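Local coordinates for 2S Albumin protein (Dolichos, PDB 6IX1) that probably serves as a storage albumin of the seed, built on a four-bladed beta-propeller fold of the hemopexin type, at residues Phe18-Asn22 with Ala58-Ile62; Gly48-Leu52 with Asn92-Leu96; Gly78-Ile84 with Leu96-Ile102; Gly127-Tyr131 with Ile141-Ser145. All coordinates share one frame; numbering follows the deposited sequence.

Contact 1: residues Phe18-Asn22 with Ala58-Ile62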
loop_
_atom_site.group_PDB
_atom_site.type_symbol
_atom_site.label_atom_id
_atom_site.label_comp_id
_atom_site.label_asym_id
_atom_site.label_seq_id
_atom_site.Cartn_x
_atom_site.Cartn_y
_atom_site.Cartn_z
ATOM N N PHE A 18 -7.698 0.863 3.778
ATOM C CA PHE A 18 -6.678 1.375 4.689
ATOM C C PHE A 18 -6.601 0.487 5.910
ATOM O O PHE A 18 -7.634 0.262 6.536
ATOM C CB PHE A 18 -6.946 2.796 5.174
ATOM C CG PHE A 18 -6.914 3.885 4.140
ATOM C CD1 PHE A 18 -5.868 4.025 3.311
ATOM C CD2 PHE A 18 -7.906 4.832 4.045
ATOM C CE1 PHE A 18 -5.796 5.050 2.400
ATOM C CE2 PHE A 18 -7.819 5.895 3.190
ATOM C CZ PHE A 18 -6.753 6.001 2.343
ATOM N N PHE A 19 -5.378 0.049 6.226
ATOM C CA PHE A 19 -5.125 -0.777 7.428
ATOM C C PHE A 19 -4.418 0.037 8.497
ATOM O O PHE A 19 -3.473 0.798 8.204
ATOM C CB PHE A 19 -4.278 -2.013 7.041
ATOM C CG PHE A 19 -5.029 -2.841 6.039
ATOM C CD1 PHE A 19 -5.949 -3.774 6.438
ATOM C CD2 PHE A 19 -4.859 -2.614 4.713
ATOM C CE1 PHE A 19 -6.714 -4.458 5.505
ATOM C CE2 PHE A 19 -5.621 -3.310 3.783
ATOM C CZ PHE A 19 -6.541 -4.220 4.192
ATOM N N GLU A 20 -4.916 -0.084 9.728
ATOM C CA GLU A 20 -4.441 0.642 10.914
ATOM C C GLU A 20 -4.391 -0.392 12.030
ATOM O O GLU A 20 -5.429 -0.802 12.553
ATOM C CB GLU A 20 -5.348 1.816 11.217
ATOM C CG GLU A 20 -5.655 2.620 9.979
ATOM C CD GLU A 20 -7.133 2.965 9.812
ATOM O OE1 GLU A 20 -7.233 3.966 9.983
ATOM O OE2 GLU A 20 -8.112 2.119 9.584
ATOM N N CYS A 21 -3.184 -0.842 12.329
ATOM C CA CYS A 21 -2.962 -1.893 13.310
ATOM C C CYS A 21 -3.750 -3.112 12.835
ATOM O O CYS A 21 -3.590 -3.576 11.717
ATOM C CB CYS A 21 -3.238 -1.451 14.743
ATOM S SG CYS A 21 -2.206 -0.045 15.124
ATOM N N ASN A 22 -4.547 -3.645 13.732
ATOM C CA ASN A 22 -5.385 -4.847 13.481
ATOM C C ASN A 22 -6.747 -4.528 12.887
ATOM O O ASN A 22 -7.575 -5.487 12.807
ATOM C CB ASN A 22 -5.546 -5.687 14.754
ATOM C CG ASN A 22 -6.257 -4.927 15.866
ATOM O OD1 ASN A 22 -6.347 -3.706 15.832
ATOM N ND2 ASN A 22 -6.661 -5.622 16.910
ATOM N N ALA A 58 -4.163 -10.704 10.639
ATOM C CA ALA A 58 -5.250 -10.224 11.494
ATOM C C ALA A 58 -4.675 -9.611 12.776
ATOM O O ALA A 58 -5.115 -8.546 13.249
ATOM C CB ALA A 58 -6.189 -11.354 11.845
ATOM N N GLU A 59 -3.708 -10.304 13.394
ATOM C CA GLU A 59 -3.112 -9.872 14.669
ATOM C C GLU A 59 -1.624 -10.162 14.571
ATOM O O GLU A 59 -1.282 -11.328 14.553
ATOM C CB GLU A 59 -3.754 -10.556 15.889
ATOM C CG GLU A 59 -5.236 -10.290 16.079
ATOM C CD GLU A 59 -5.820 -8.993 16.685
ATOM O OE1 GLU A 59 -5.192 -8.271 17.574
ATOM O OE2 GLU A 59 -7.014 -8.752 16.441
ATOM N N PRO A 60 -0.750 -9.161 14.490
ATOM C CA PRO A 60 -1.047 -7.774 14.822
ATOM C C PRO A 60 -1.601 -6.883 13.697
ATOM O O PRO A 60 -2.084 -5.798 13.942
ATOM C CB PRO A 60 0.332 -7.247 15.194
ATOM C CG PRO A 60 1.287 -8.021 14.301
ATOM C CD PRO A 60 0.708 -9.417 14.373
ATOM N N GLY A 61 -1.646 -7.432 12.487
ATOM C CA GLY A 61 -2.332 -6.770 11.375
ATOM C C GLY A 61 -1.421 -6.669 10.159
ATOM O O GLY A 61 -0.325 -7.161 10.161
ATOM N N ILE A 62 -1.905 -5.990 9.151
ATOM C CA ILE A 62 -1.266 -5.844 7.836
ATOM C C ILE A 62 -0.423 -4.563 7.834
ATOM O O ILE A 62 -0.934 -3.490 8.099
ATOM C CB ILE A 62 -2.337 -5.845 6.741
ATOM C CG1 ILE A 62 -3.034 -7.188 6.664
ATOM C CG2 ILE A 62 -1.768 -5.412 5.405
ATOM C CD1 ILE A 62 -4.272 -7.223 5.789
HETATM O O HOH W 1 -1.306 -2.514 10.533
HETATM O O HOH W 2 -7.957 -8.340 13.161
#
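C21-N22, the turn that follows strand 15-20, runs past the irregular loop around G61 with the CA atoms of N22 and G61 only 4.2 Å apart, yet no backbone N-H of either segment is bonded to the other. The contact belongs to a four-bladed beta-propeller of the hemopexin type and lies at a seam between blades: strands 15-20 and 23-28 belong to the first sheet, while the loop leads into strand 64-67 of the second. At this approach the CA-H of G61 points almost straight at C21 O.

Two waters bridge the segments. One donates to C21 O and, at 2.6 Å, to I62 O; the other lies within hydrogen-bonding distance of both N22 O and A58 O.

Among the side chains, the amide of N22 meets the carboxylate of E59, ND2 standing 3.1 Å from OE1 and 3.2 Å from OE2. Both oxygens are approached on their syn sides but about 35° out of the carboxylate plane; the amide and carboxylate planes stand 90° apart. N22 CG sits between its own N and C (chi1 62°), which swings the amide over to E59, whose side chain bends at chi2; the peptide from E59 to P60 is cis. L44 of strand 37-44 touches both N22 and E59.

Toward the interior, where A6 borders F19 and I62, the tip of the isoleucine makes a CH-pi contact: I62 CD1 rests over one face of the F19 ring, 4.0 Å from its centroid and displaced toward CE1.

Contact 2: residues Gly48-Leu52 with Asn92-Leu96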
loop_
_atom_site.group_PDB
_atom_site.type_symbol
_atom_site.label_atom_id
_atom_site.label_comp_id
_atom_site.label_asym_id
_atom_site.label_seq_id
_atom_site.Cartn_x
_atom_site.Cartn_y
_atom_site.Cartn_z
ATOM N N GLY A 48 -13.501 -8.587 8.604
ATOM C CA GLY A 48 -13.681 -8.253 7.176
ATOM C C GLY A 48 -13.220 -9.361 6.286
ATOM O O GLY A 48 -13.787 -9.478 5.179
ATOM N N PHE A 49 -12.155 -10.032 6.705
ATOM C CA PHE A 49 -11.441 -11.059 5.907
ATOM C C PHE A 49 -11.277 -12.299 6.744
ATOM O O PHE A 49 -10.184 -12.591 7.246
ATOM C CB PHE A 49 -10.112 -10.446 5.458
ATOM C CG PHE A 49 -10.329 -9.160 4.697
ATOM C CD1 PHE A 49 -10.869 -9.161 3.404
ATOM C CD2 PHE A 49 -10.076 -7.973 5.314
ATOM C CE1 PHE A 49 -11.166 -7.966 2.759
ATOM C CE2 PHE A 49 -10.377 -6.790 4.697
ATOM C CZ PHE A 49 -10.885 -6.788 3.411
ATOM N N PRO A 50 -12.359 -13.083 6.872
ATOM C CA PRO A 50 -12.265 -14.256 7.721
ATOM C C PRO A 50 -11.182 -15.236 7.295
ATOM O O PRO A 50 -10.684 -15.985 8.145
ATOM C CB PRO A 50 -13.657 -14.854 7.709
ATOM C CG PRO A 50 -14.563 -13.694 7.431
ATOM C CD PRO A 50 -13.772 -12.771 6.529
ATOM N N SER A 51 -10.817 -15.238 6.026
ATOM C CA SER A 51 -9.702 -16.092 5.531
ATOM C C SER A 51 -8.418 -15.784 6.303
ATOM O O SER A 51 -7.531 -16.647 6.319
ATOM C CB SER A 51 -9.517 -15.969 4.031
ATOM O OG SER A 51 -9.136 -14.689 3.638
ATOM N N LEU A 52 -8.279 -14.592 6.874
ATOM C CA LEU A 52 -7.064 -14.142 7.557
ATOM C C LEU A 52 -7.171 -14.326 9.069
ATOM O O LEU A 52 -6.227 -14.024 9.798
ATOM C CB LEU A 52 -6.830 -12.672 7.199
ATOM C CG LEU A 52 -6.659 -12.384 5.718
ATOM C CD1 LEU A 52 -6.371 -10.882 5.518
ATOM C CD2 LEU A 52 -5.518 -13.223 5.220
ATOM N N ASN A 92 -16.499 -14.142 0.086
ATOM C CA ASN A 92 -15.745 -15.198 -0.611
ATOM C C ASN A 92 -14.260 -14.828 -0.598
ATOM O O ASN A 92 -13.570 -15.313 -1.526
ATOM C CB ASN A 92 -16.305 -15.447 -2.016
ATOM C CG ASN A 92 -17.734 -15.968 -1.996
ATOM O OD1 ASN A 92 -18.077 -16.777 -1.138
ATOM N ND2 ASN A 92 -18.566 -15.511 -2.912
ATOM N N ASP A 93 -13.766 -14.056 0.386
ATOM C CA ASP A 93 -12.291 -13.808 0.426
ATOM C C ASP A 93 -11.571 -15.144 0.681
ATOM O O ASP A 93 -12.056 -16.051 1.390
ATOM C CB ASP A 93 -11.910 -12.800 1.518
ATOM C CG ASP A 93 -12.322 -13.291 2.911
ATOM O OD1 ASP A 93 -13.583 -13.314 3.122
ATOM O OD2 ASP A 93 -11.498 -13.561 3.794
ATOM N N LYS A 94 -10.353 -15.271 0.184
ATOM C CA LYS A 94 -9.601 -16.507 0.424
ATOM C C LYS A 94 -8.116 -16.225 0.183
ATOM O O LYS A 94 -7.744 -15.365 -0.649
ATOM C CB LYS A 94 -10.106 -17.616 -0.491
ATOM C CG LYS A 94 -10.084 -17.195 -1.950
ATOM C CD LYS A 94 -10.285 -18.322 -2.965
ATOM C CE LYS A 94 -9.382 -19.515 -2.730
ATOM N NZ LYS A 94 -9.611 -20.644 -3.676
ATOM N N ILE A 95 -7.304 -17.026 0.853
ATOM C CA ILE A 95 -5.846 -17.010 0.682
ATOM C C ILE A 95 -5.530 -17.841 -0.546
ATOM O O ILE A 95 -5.857 -19.085 -0.552
ATOM C CB ILE A 95 -5.118 -17.507 1.912
ATOM C CG1 ILE A 95 -5.413 -16.655 3.140
ATOM C CG2 ILE A 95 -3.649 -17.606 1.583
ATOM C CD1 ILE A 95 -4.725 -17.085 4.390
ATOM N N LEU A 96 -4.929 -17.234 -1.550
ATOM C CA LEU A 96 -4.471 -17.917 -2.776
ATOM C C LEU A 96 -3.045 -18.504 -2.645
ATOM O O LEU A 96 -2.764 -19.547 -3.320
ATOM C CB LEU A 96 -4.484 -16.911 -3.927
ATOM C CG LEU A 96 -5.822 -16.295 -4.229
ATOM C CD1 LEU A 96 -5.649 -15.174 -5.221
ATOM C CD2 LEU A 96 -6.827 -17.386 -4.659
HETATM O O HOH W 3 -14.634 -10.817 2.932
#
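In this hemopexin-type propeller a short 3-10 turn, P50-L52, follows helix 45-48, and its S51 is held by D93, just before strand 94-95. One carboxylate oxygen does the work. D93 OD2 accepts S51 N at 2.9 Å on its syn side and S51 OG at 2.6 Å on its anti side, both donors lying somewhat out of the carboxylate plane. The serine oxygen stands between its own backbone N and carbonyl carbon, a rotation (chi1 64°) that brings the hydroxyl to the same oxygen as the N-H. P50 N, also close, has no hydrogen to give; the proline instead sets its CD beside D93 OD1, 3.5 Å away. That second oxygen is linked through a water to G48 O, the water lying 2.7 Å from D93 OD1.

Further along, I95 turns its CG1-CD1 arm to the turn: CD1 comes to 3.4 Å from S51 O, and L52 CD2 packs against the same arm, 4.0 Å from I95 CG1. F49 presents a ring edge to D93 CB; its ring meets that of Y24 of strand 23-28, and its side chain touches Y86. K94 pairs through its backbone with D85 of strand 80-85, so the segment after helix 45-48 is fastened to an edge of the second sheet.

Contact 3: residues Gly78-Ile84 with Leu96-Ile102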
loop_
_atom_site.group_PDB
_atom_site.type_symbol
_atom_site.label_atom_id
_atom_site.label_comp_id
_atom_site.label_asym_id
_atom_site.label_seq_id
_atom_site.Cartn_x
_atom_site.Cartn_y
_atom_site.Cartn_z
ATOM N N GLY A 78 5.164 -8.162 9.126
ATOM C CA GLY A 78 6.566 -8.520 9.413
ATOM C C GLY A 78 7.151 -9.268 8.237
ATOM O O GLY A 78 7.050 -8.828 7.121
ATOM N N SER A 79 7.772 -10.400 8.502
ATOM C CA SER A 79 8.387 -11.196 7.414
ATOM C C SER A 79 7.390 -12.073 6.671
ATOM O O SER A 79 7.830 -12.753 5.789
ATOM C CB SER A 79 9.573 -12.024 7.873
ATOM O OG SER A 79 9.199 -13.041 8.800
ATOM N N GLN A 80 6.134 -12.104 7.126
ATOM C CA GLN A 80 5.139 -12.990 6.523
ATOM C C GLN A 80 4.398 -12.257 5.411
ATOM O O GLN A 80 4.191 -11.020 5.480
ATOM C CB GLN A 80 4.131 -13.472 7.538
ATOM C CG GLN A 80 4.769 -14.395 8.565
ATOM C CD GLN A 80 3.756 -14.994 9.506
ATOM O OE1 GLN A 80 3.789 -14.719 10.700
ATOM N NE2 GLN A 80 2.889 -15.842 8.973
ATOM N N CYS A 81 3.924 -13.040 4.453
ATOM C CA CYS A 81 3.101 -12.492 3.385
ATOM C C CYS A 81 2.132 -13.532 2.859
ATOM O O CYS A 81 2.346 -14.738 3.034
ATOM C CB CYS A 81 3.961 -11.777 2.380
ATOM S SG CYS A 81 4.803 -12.894 1.310
ATOM N N ALA A 82 1.112 -13.022 2.208
ATOM C CA ALA A 82 0.078 -13.866 1.607
ATOM C C ALA A 82 -0.474 -13.200 0.361
ATOM O O ALA A 82 -0.554 -11.992 0.321
ATOM C CB ALA A 82 -1.021 -14.166 2.600
ATOM N N TYR A 83 -0.904 -14.018 -0.580
ATOM C CA TYR A 83 -1.689 -13.570 -1.750
ATOM C C TYR A 83 -3.145 -13.875 -1.448
ATOM O O TYR A 83 -3.395 -15.007 -1.160
ATOM C CB TYR A 83 -1.241 -14.231 -3.051
ATOM C CG TYR A 83 -1.638 -13.553 -4.304
ATOM C CD1 TYR A 83 -1.586 -12.190 -4.439
ATOM C CD2 TYR A 83 -1.954 -14.270 -5.415
ATOM C CE1 TYR A 83 -1.901 -11.575 -5.636
ATOM C CE2 TYR A 83 -2.319 -13.670 -6.601
ATOM C CZ TYR A 83 -2.177 -12.310 -6.759
ATOM O OH TYR A 83 -2.472 -11.708 -7.948
ATOM N N ILE A 84 -4.004 -12.893 -1.576
ATOM C CA ILE A 84 -5.433 -13.055 -1.219
ATOM C C ILE A 84 -6.259 -12.629 -2.434
ATOM O O ILE A 84 -5.916 -11.769 -3.265
ATOM C CB ILE A 84 -5.786 -12.311 0.080
ATOM C CG1 ILE A 84 -5.833 -10.794 -0.106
ATOM C CG2 ILE A 84 -4.819 -12.711 1.136
ATOM C CD1 ILE A 84 -6.384 -10.036 1.068
ATOM N N LEU A 96 -4.929 -17.234 -1.550
ATOM C CA LEU A 96 -4.471 -17.917 -2.776
ATOM C C LEU A 96 -3.045 -18.504 -2.645
ATOM O O LEU A 96 -2.764 -19.547 -3.320
ATOM C CB LEU A 96 -4.484 -16.911 -3.927
ATOM C CG LEU A 96 -5.822 -16.295 -4.229
ATOM C CD1 LEU A 96 -5.649 -15.174 -5.221
ATOM C CD2 LEU A 96 -6.827 -17.386 -4.659
ATOM N N SER A 97 -2.174 -17.920 -1.844
ATOM C CA SER A 97 -0.788 -18.422 -1.699
ATOM C C SER A 97 -0.307 -18.002 -0.319
ATOM O O SER A 97 -0.593 -16.894 0.069
ATOM C CB SER A 97 0.142 -17.923 -2.824
ATOM O OG SER A 97 1.470 -18.393 -2.703
ATOM N N GLY A 98 0.475 -18.842 0.351
ATOM C CA GLY A 98 0.957 -18.582 1.709
ATOM C C GLY A 98 -0.113 -18.893 2.763
ATOM O O GLY A 98 -1.051 -19.662 2.448
ATOM N N PRO A 99 -0.025 -18.333 3.985
ATOM C CA PRO A 99 1.006 -17.395 4.394
ATOM C C PRO A 99 2.388 -18.065 4.320
ATOM O O PRO A 99 2.551 -19.242 4.538
ATOM C CB PRO A 99 0.667 -17.139 5.861
ATOM C CG PRO A 99 -0.831 -17.307 5.902
ATOM C CD PRO A 99 -1.024 -18.498 5.019
ATOM N N THR A 100 3.395 -17.306 3.959
ATOM C CA THR A 100 4.801 -17.768 3.972
ATOM C C THR A 100 5.708 -16.574 4.194
ATOM O O THR A 100 5.222 -15.475 4.316
ATOM C CB THR A 100 5.125 -18.538 2.685
ATOM O OG1 THR A 100 6.360 -19.208 2.826
ATOM C CG2 THR A 100 5.149 -17.637 1.473
ATOM N N THR A 101 7.015 -16.808 4.203
ATOM C CA THR A 101 7.939 -15.671 4.333
ATOM C C THR A 101 8.015 -14.880 3.027
ATOM O O THR A 101 7.805 -15.443 1.948
ATOM C CB THR A 101 9.329 -16.065 4.818
ATOM O OG1 THR A 101 9.905 -16.855 3.776
ATOM C CG2 THR A 101 9.312 -16.714 6.183
ATOM N N ILE A 102 8.435 -13.641 3.116
ATOM C CA ILE A 102 8.634 -12.812 1.895
ATOM C C ILE A 102 9.603 -13.513 0.954
ATOM O O ILE A 102 9.424 -13.530 -0.250
ATOM C CB ILE A 102 9.099 -11.403 2.270
ATOM C CG1 ILE A 102 7.966 -10.689 3.002
ATOM C CG2 ILE A 102 9.637 -10.647 1.034
ATOM C CD1 ILE A 102 8.452 -9.485 3.754
#
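Y83 O is gripped by two successive backbone N-H groups, L96 N at 2.7 Å and S97 N at 3.2 Å, which reach it from the same face of its carbonyl plane. L96 and S97 thus both face Y83, a classic beta bulge, and the return bond from Y83 N to S97 O (3.0 Å) completes an antiparallel hydrogen-bonded pair. A second irregularity follows: the register slips by one residue across G98 and P99, which are joined by a cis peptide, and A82 faces this bend with its CA-H near S97 O.

Beyond it pairing resumes at C81 and T100. C81 N meets T100 O at 2.8 Å, and T100 N answers to C81 O. The last rung is I102 N to S79 O.

Side chains lie along both ends of this ladder. L96 CD1 packs obliquely on the Y83 ring, 3.8 Å from Y83 CD2. With CG anti to its own N (chi1 -161°), Y83 carries its ring to Y74 of strand 72-77, on which it stacks, and its hydroxyl is hydrogen-bonded to T68. At the other end C81 SG lies 3.9 Å from I102 CA, with F76 and M105 around the pair, while I102 CG1 lies beside S79 O.

T101 is the N-cap of helix 102-105: OG1 caps a backbone N of the first turn and is hydrogen-bonded to E104. An outer fourth strand leading into a short helix is typical of a hemopexin blade; here that strand is bulged.

Contact 4: residues Gly127-Tyr131 with Ile141-Ser145. With SO4 (sulfate ion), chain E.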
loop_
_atom_site.group_PDB
_atom_site.type_symbol
_atom_site.label_atom_id
_atom_site.label_comp_id
_atom_site.label_asym_id
_atom_site.label_seq_id
_atom_site.Cartn_x
_atom_site.Cartn_y
_atom_site.Cartn_z
ATOM N N GLY A 127 3.439 -2.206 -16.935
ATOM C CA GLY A 127 3.255 -3.641 -16.984
ATOM C C GLY A 127 2.579 -4.147 -15.729
ATOM O O GLY A 127 1.514 -3.624 -15.293
ATOM N N LYS A 128 3.149 -5.204 -15.117
ATOM C CA LYS A 128 2.735 -5.825 -13.846
ATOM C C LYS A 128 3.654 -5.378 -12.690
ATOM O O LYS A 128 3.760 -6.090 -11.732
ATOM C CB LYS A 128 2.588 -7.323 -13.969
ATOM C CG LYS A 128 1.578 -7.640 -15.071
ATOM C CD LYS A 128 0.597 -8.702 -14.896
ATOM C CE LYS A 128 -0.518 -8.577 -15.929
ATOM N NZ LYS A 128 -0.019 -8.382 -17.316
ATOM N N GLU A 129 4.241 -4.188 -12.809
ATOM C CA GLU A 129 5.167 -3.756 -11.790
ATOM C C GLU A 129 4.464 -3.157 -10.566
ATOM O O GLU A 129 3.380 -2.578 -10.643
ATOM C CB GLU A 129 6.154 -2.755 -12.303
ATOM C CG GLU A 129 7.160 -3.424 -13.229
ATOM C CD GLU A 129 8.197 -2.489 -13.829
ATOM O OE1 GLU A 129 8.412 -1.431 -13.191
ATOM O OE2 GLU A 129 8.712 -2.838 -14.900
ATOM N N VAL A 130 5.125 -3.350 -9.455
ATOM C CA VAL A 130 4.764 -2.865 -8.124
ATOM C C VAL A 130 5.992 -2.246 -7.500
ATOM O O VAL A 130 7.084 -2.889 -7.467
ATOM C CB VAL A 130 4.267 -4.007 -7.257
ATOM C CG1 VAL A 130 3.982 -3.533 -5.864
ATOM C CG2 VAL A 130 3.053 -4.678 -7.861
ATOM N N TYR A 131 5.888 -1.025 -7.015
ATOM C CA TYR A 131 6.938 -0.336 -6.251
ATOM C C TYR A 131 6.958 -0.893 -4.854
ATOM O O TYR A 131 5.923 -1.018 -4.224
ATOM C CB TYR A 131 6.730 1.155 -6.194
ATOM C CG TYR A 131 6.880 1.799 -7.546
ATOM C CD1 TYR A 131 8.090 2.254 -8.004
ATOM C CD2 TYR A 131 5.800 2.073 -8.362
ATOM C CE1 TYR A 131 8.292 2.797 -9.242
ATOM C CE2 TYR A 131 6.000 2.654 -9.600
ATOM C CZ TYR A 131 7.227 3.041 -10.054
ATOM O OH TYR A 131 7.340 3.707 -11.217
ATOM N N ILE A 141 8.994 -4.880 -8.365
ATOM C CA ILE A 141 8.784 -6.294 -8.711
ATOM C C ILE A 141 7.693 -6.373 -9.768
ATOM O O ILE A 141 6.705 -5.673 -9.654
ATOM C CB ILE A 141 8.571 -7.127 -7.457
ATOM C CG1 ILE A 141 8.725 -8.616 -7.718
ATOM C CG2 ILE A 141 7.249 -6.761 -6.827
ATOM C CD1 ILE A 141 9.191 -9.366 -6.540
ATOM N N ALA A 142 7.855 -7.282 -10.700
ATOM C CA ALA A 142 6.758 -7.662 -11.616
ATOM C C ALA A 142 6.066 -8.816 -10.925
ATOM O O ALA A 142 6.653 -9.859 -10.679
ATOM C CB ALA A 142 7.317 -8.067 -12.961
ATOM N N TYR A 143 4.799 -8.649 -10.507
ATOM C CA TYR A 143 4.150 -9.625 -9.598
ATOM C C TYR A 143 3.934 -10.967 -10.274
ATOM O O TYR A 143 3.800 -11.926 -9.602
ATOM C CB TYR A 143 2.897 -9.079 -8.927
ATOM C CG TYR A 143 1.725 -8.843 -9.850
ATOM C CD1 TYR A 143 0.960 -9.891 -10.358
ATOM C CD2 TYR A 143 1.408 -7.578 -10.276
ATOM C CE1 TYR A 143 -0.070 -9.683 -11.247
ATOM C CE2 TYR A 143 0.371 -7.339 -11.109
ATOM C CZ TYR A 143 -0.381 -8.391 -11.620
ATOM O OH TYR A 143 -1.397 -8.165 -12.480
ATOM N N ASP A 144 3.778 -10.946 -11.615
ATOM C CA ASP A 144 3.373 -12.185 -12.304
ATOM C C ASP A 144 4.558 -13.073 -12.574
ATOM O O ASP A 144 4.467 -14.234 -12.371
ATOM C CB ASP A 144 2.639 -11.852 -13.596
ATOM C CG ASP A 144 3.331 -10.998 -14.633
ATOM O OD1 ASP A 144 4.343 -10.334 -14.275
ATOM O OD2 ASP A 144 2.838 -10.991 -15.761
ATOM N N SER A 145 5.670 -12.518 -12.981
ATOM C CA SER A 145 6.918 -13.300 -13.141
ATOM C C SER A 145 7.716 -13.359 -11.848
ATOM O O SER A 145 8.605 -14.232 -11.769
ATOM C CB SER A 145 7.824 -12.647 -14.121
ATOM O OG SER A 145 8.188 -11.330 -13.693
HETATM S S SO4 E . 10.765 4.038 -11.800
HETATM O O1 SO4 E . 9.897 2.990 -12.466
HETATM O O2 SO4 E . 9.651 4.919 -11.438
HETATM O O3 SO4 E . 11.530 4.479 -12.848
HETATM O O4 SO4 E . 11.448 3.363 -10.766
#
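I141 and V130 form an antiparallel hydrogen-bonded pair, I141 N reaching V130 O at 2.9 Å and V130 N reaching I141 O at 2.8 Å. Their side chains lie on one face of the sheet, I141 CG2 against V130 CB, with F106 beside the isoleucine and A121 beside the valine. A142 follows as the non-hydrogen-bonded partner of E129, and the two CA atoms close to 4.2 Å.

These residues form the open end of the hairpin of strands 129-134 and 137-142, the central pair of the third blade in the four-bladed hemopexin propeller. On the first strand Y131 carries its hydroxyl 2.6 Å from O2 of a sulfate, probably from the crystallisation liquor, which Y138, R140 and G199 also hold.

At Y143 the chain leaves the strand, its N still bonded to K128 O. Its CG sits between N and C (chi1 68°), which sets one face of the ring against the lysine side chain: K128 CB makes a CH-pi contact over that face, 4.0 Å from the centroid, and K128 CD passes 3.2 Å from Y143 OH. V130 CG2 touches the ring edge, and E69 from the preceding blade is hydrogen-bonded to the hydroxyl.

D144 then crosses the lysine chain at about a right angle, OD2 beside K128 CD; K128 NZ stays 4.2 Å from D144 OD2, beyond a salt bridge. S145 N turns back to D144 OD1.

In the fold
From the N terminus, 18-22 in the first sheet waits for 58-62, and before contact 1 closes that loop the chain has already opened contact 2 at 48-52, so the two cross; they also touch, A58 against L52. Contact 3 opens at 78-84 in the second sheet before contact 2 closes at 92-96, a second crossing, and L96 belongs to both. Contacts 1 and 2 therefore join the first sheet to the second, at the inter-blade seam and farther out, while contact 3 closes the outer edge of the second. Contact 4 comes later, a short hairpin closure in the third blade, about 16 Å from contact 3 between centres.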